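Local coordinates for pyroglutatmate porin OpdO (Pseudomonas aeruginosa, PDB 2Y0K), which probably forms an outer-membrane porin channel of the OprD family, through which pyroglutamate is thought to pass, at residues R105-L110 and D141-D146. Residues are numbered along the deposited sequence; the frame is centred on the assembly and turned at random.
Sequences RVSNSL and DVQEID
Leu110 and Asp141 form an antiparallel hydrogen-bonded pair, the backbone pair between strands 109-113 and 138-142 nearest the turn 106-109 at the rim of the barrel. Leu110 N gives its hydrogen to Asp141 O at 2.8 Å, and Asp141 N returns one to Leu110 O. Both side chains leave on the same face of the wall; the Asp141 carboxylate forms a salt bridge with Arg151 of strand 148-159.

Beyond this pair the bonds run between side chains and backbone or between two side chains. Ser109 OG accepts the N-H of Gln143 at 2.9 Å from Gln143 N to Ser109 OG, nearly straight at 166°, and passes its own hydrogen to Gln143 OE1. That second bond, 3.1 Å between Ser109 OG and Gln143 OE1, reaches the amide oxygen from above the carbonyl plane.

The Gln143 amide lies against the type II' turn from Val106 to Ser109, which joins strands 95-106 and 109-113. CG sits between the backbone N and carbonyl carbon (chi1 76°), and the chain then runs extended toward the turn. Gln143 NE2 donates to Ser107 OG at 3.2 Å, with the hydroxyl close to the amide plane. Asn108 N sends a weak bond, 3.3 Å long, to Gln143 OE1.

Not every approach to the amide is favourable: Gln143 NE2 and Asn108 N, both donors, lie 3.0 Å apart without a hydrogen bond. The Asn108 and Gln143 side chains cross at about a right angle, their amide planes 70° apart. Val142 packs on Leu150 of strand 148-159.

The bond from Gln143 N to Ser109 OG ties the loop after strand 138-142 to the neighbouring hairpin, and the Gln143 amide, as modelled, adds to it; bonds made by the Ser109 and Gln143 side chains thus extend the link between these barrel strands beyond the Leu110-Asp141 pair.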
ATOM      1  N   ARG A 105       0.853  23.348  10.025  1.00 38.55           N
ATOM      2  CA  ARG A 105      -0.124  22.836  10.965  1.00 39.56           C
ATOM      3  C   ARG A 105      -1.041  23.933  11.505  1.00 40.64           C
ATOM      4  O   ARG A 105      -0.609  25.058  11.760  1.00 37.52           O
ATOM      5  CB  ARG A 105       0.592  22.130  12.114  1.00 38.74           C
ATOM      6  CG  ARG A 105      -0.339  21.466  13.086  1.00 44.99           C
ATOM      7  CD  ARG A 105       0.440  20.686  14.117  1.00 47.77           C
ATOM      8  NE  ARG A 105       1.133  21.557  15.058  1.00 48.74           N
ATOM      9  CZ  ARG A 105       1.808  21.114  16.114  1.00 50.00           C
ATOM     10  NH1 ARG A 105       1.879  19.807  16.354  1.00 49.08           N
ATOM     11  NH2 ARG A 105       2.408  21.973  16.930  1.00 37.94           N
ATOM     12  N   VAL A 106      -2.314  23.588  11.653  1.00 44.35           N
ATOM     13  CA  VAL A 106      -3.288  24.410  12.359  1.00 46.15           C
ATOM     14  C   VAL A 106      -4.147  23.470  13.189  1.00 48.29           C
ATOM     15  O   VAL A 106      -4.637  22.450  12.686  1.00 43.94           O
ATOM     16  CB  VAL A 106      -4.200  25.194  11.403  1.00 50.39           C
ATOM     17  CG1 VAL A 106      -5.364  25.809  12.176  1.00 49.77           C
ATOM     18  CG2 VAL A 106      -3.416  26.269  10.685  1.00 45.30           C
ATOM     19  N   SER A 107      -4.335  23.812  14.455  1.00 45.71           N
ATOM     20  CA  SER A 107      -4.997  22.907  15.373  1.00 44.63           C
ATOM     21  C   SER A 107      -4.343  21.539  15.189  1.00 52.86           C
ATOM     22  O   SER A 107      -3.126  21.410  15.336  1.00 54.94           O
ATOM     23  CB  SER A 107      -6.496  22.858  15.081  1.00 49.33           C
ATOM     24  OG  SER A 107      -7.233  22.485  16.235  1.00 47.42           O
ATOM     25  N   ASN A 108      -5.124  20.520  14.841  1.00 51.40           N
ATOM     26  CA  ASN A 108      -4.537  19.198  14.617  1.00 51.39           C
ATOM     27  C   ASN A 108      -4.541  18.755  13.155  1.00 49.21           C
ATOM     28  O   ASN A 108      -4.294  17.588  12.844  1.00 55.11           O
ATOM     29  CB  ASN A 108      -5.181  18.144  15.521  1.00 56.52           C
ATOM     30  CG  ASN A 108      -4.680  18.226  16.957  1.00 64.49           C
ATOM     31  OD1 ASN A 108      -3.631  17.671  17.292  1.00 65.98           O
ATOM     32  ND2 ASN A 108      -5.424  18.931  17.809  1.00 61.53           N
ATOM     33  N   SER A 109      -4.803  19.703  12.264  1.00 44.18           N
ATOM     34  CA  SER A 109      -4.833  19.439  10.836  1.00 45.19           C
ATOM     35  C   SER A 109      -3.468  19.723  10.209  1.00 43.70           C
ATOM     36  O   SER A 109      -2.752  20.611  10.662  1.00 41.85           O
ATOM     37  CB  SER A 109      -5.922  20.280  10.178  1.00 40.27           C
ATOM     38  OG  SER A 109      -7.165  19.998  10.786  1.00 42.03           O
ATOM     39  N   LEU A 110      -3.124  18.970   9.167  1.00 37.73           N
ATOM     40  CA  LEU A 110      -1.777  18.987   8.609  1.00 34.49           C
ATOM     41  C   LEU A 110      -1.745  19.044   7.087  1.00 33.29           C
ATOM     42  O   LEU A 110      -2.453  18.305   6.395  1.00 31.53           O
ATOM     43  CB  LEU A 110      -0.986  17.770   9.094  1.00 32.34           C
ATOM     44  CG  LEU A 110       0.506  17.709   8.750  1.00 39.35           C
ATOM     45  CD1 LEU A 110       1.278  18.834   9.434  1.00 36.57           C
ATOM     46  CD2 LEU A 110       1.086  16.363   9.167  1.00 38.73           C
ATOM     47  N   ASP A 141      -4.453  16.670   5.436  1.00 28.07           N
ATOM     48  CA  ASP A 141      -5.232  15.866   6.366  1.00 30.98           C
ATOM     49  C   ASP A 141      -5.936  16.783   7.360  1.00 38.05           C
ATOM     50  O   ASP A 141      -5.290  17.428   8.193  1.00 37.35           O
ATOM     51  CB  ASP A 141      -4.343  14.885   7.146  1.00 31.60           C
ATOM     52  CG  ASP A 141      -3.791  13.760   6.281  1.00 43.31           C
ATOM     53  OD1 ASP A 141      -2.712  13.946   5.676  1.00 49.57           O
ATOM     54  OD2 ASP A 141      -4.418  12.678   6.217  1.00 45.36           O
ATOM     55  N   VAL A 142      -7.255  16.844   7.280  1.00 35.40           N
ATOM     56  CA  VAL A 142      -8.022  17.618   8.242  1.00 38.03           C
ATOM     57  C   VAL A 142      -8.330  16.755   9.455  1.00 42.42           C
ATOM     58  O   VAL A 142      -8.871  15.655   9.318  1.00 43.75           O
ATOM     59  CB  VAL A 142      -9.341  18.136   7.648  1.00 37.91           C
ATOM     60  CG1 VAL A 142     -10.110  18.926   8.696  1.00 41.93           C
ATOM     61  CG2 VAL A 142      -9.059  19.007   6.429  1.00 35.49           C
ATOM     62  N   GLN A 143      -7.977  17.253  10.636  1.00 40.17           N
ATOM     63  CA  GLN A 143      -8.203  16.520  11.875  1.00 44.70           C
ATOM     64  C   GLN A 143      -9.663  16.102  11.969  1.00 41.94           C
ATOM     65  O   GLN A 143     -10.542  16.803  11.458  1.00 46.79           O
ATOM     66  CB  GLN A 143      -7.842  17.399  13.081  1.00 48.39           C
ATOM     67  CG  GLN A 143      -8.886  18.479  13.394  1.00 47.17           C
ATOM     68  CD  GLN A 143      -8.296  19.682  14.127  1.00 53.47           C
ATOM     69  OE1 GLN A 143      -8.198  20.776  13.571  1.00 49.45           O
ATOM     70  NE2 GLN A 143      -7.903  19.479  15.380  1.00 55.41           N
ATOM     71  N   GLU A 144      -9.922  14.976  12.633  1.00 42.28           N
ATOM     72  CA  GLU A 144     -11.296  14.517  12.864  1.00 41.81           C
ATOM     73  C   GLU A 144     -12.122  15.582  13.585  1.00 45.82           C
ATOM     74  O   GLU A 144     -11.727  16.079  14.638  1.00 48.73           O
ATOM     75  CB  GLU A 144     -11.328  13.184  13.627  1.00 41.81           C
ATOM     76  CG  GLU A 144     -12.720  12.794  14.146  1.00 47.42           C
ATOM     77  CD  GLU A 144     -12.912  11.286  14.336  1.00 51.46           C
ATOM     78  OE1 GLU A 144     -12.175  10.489  13.711  1.00 52.11           O
ATOM     79  OE2 GLU A 144     -13.824  10.901  15.099  1.00 55.04           O
ATOM     80  N   ILE A 145     -13.272  15.924  13.005  1.00 51.44           N
ATOM     81  CA  ILE A 145     -14.086  17.037  13.483  1.00 52.12           C
ATOM     82  C   ILE A 145     -15.224  16.581  14.393  1.00 54.23           C
ATOM     83  O   ILE A 145     -15.189  16.799  15.610  1.00 68.62           O
ATOM     84  CB  ILE A 145     -14.607  17.910  12.310  1.00 51.16           C
ATOM     85  CG1 ILE A 145     -13.981  19.302  12.361  1.00 54.92           C
ATOM     86  CG2 ILE A 145     -16.122  18.032  12.313  1.00 61.01           C
ATOM     87  CD1 ILE A 145     -12.526  19.341  11.946  1.00 48.75           C
ATOM     88  N   ASP A 146     -16.227  15.944  13.813  1.00 46.68           N
ATOM     89  CA  ASP A 146     -17.356  15.466  14.594  1.00 54.81           C
ATOM     90  C   ASP A 146     -17.536  14.007  14.212  1.00 47.55           C
ATOM     91  O   ASP A 146     -18.653  13.536  13.991  1.00 48.87           O
ATOM     92  CB  ASP A 146     -18.616  16.286  14.272  1.00 56.69           C
ATOM     93  CG  ASP A 146     -19.739  16.075  15.283  1.00 56.02           C
ATOM     94  OD1 ASP A 146     -19.477  16.143  16.506  1.00 64.14           O
ATOM     95  OD2 ASP A 146     -20.888  15.847  14.850  1.00 49.60           O
TER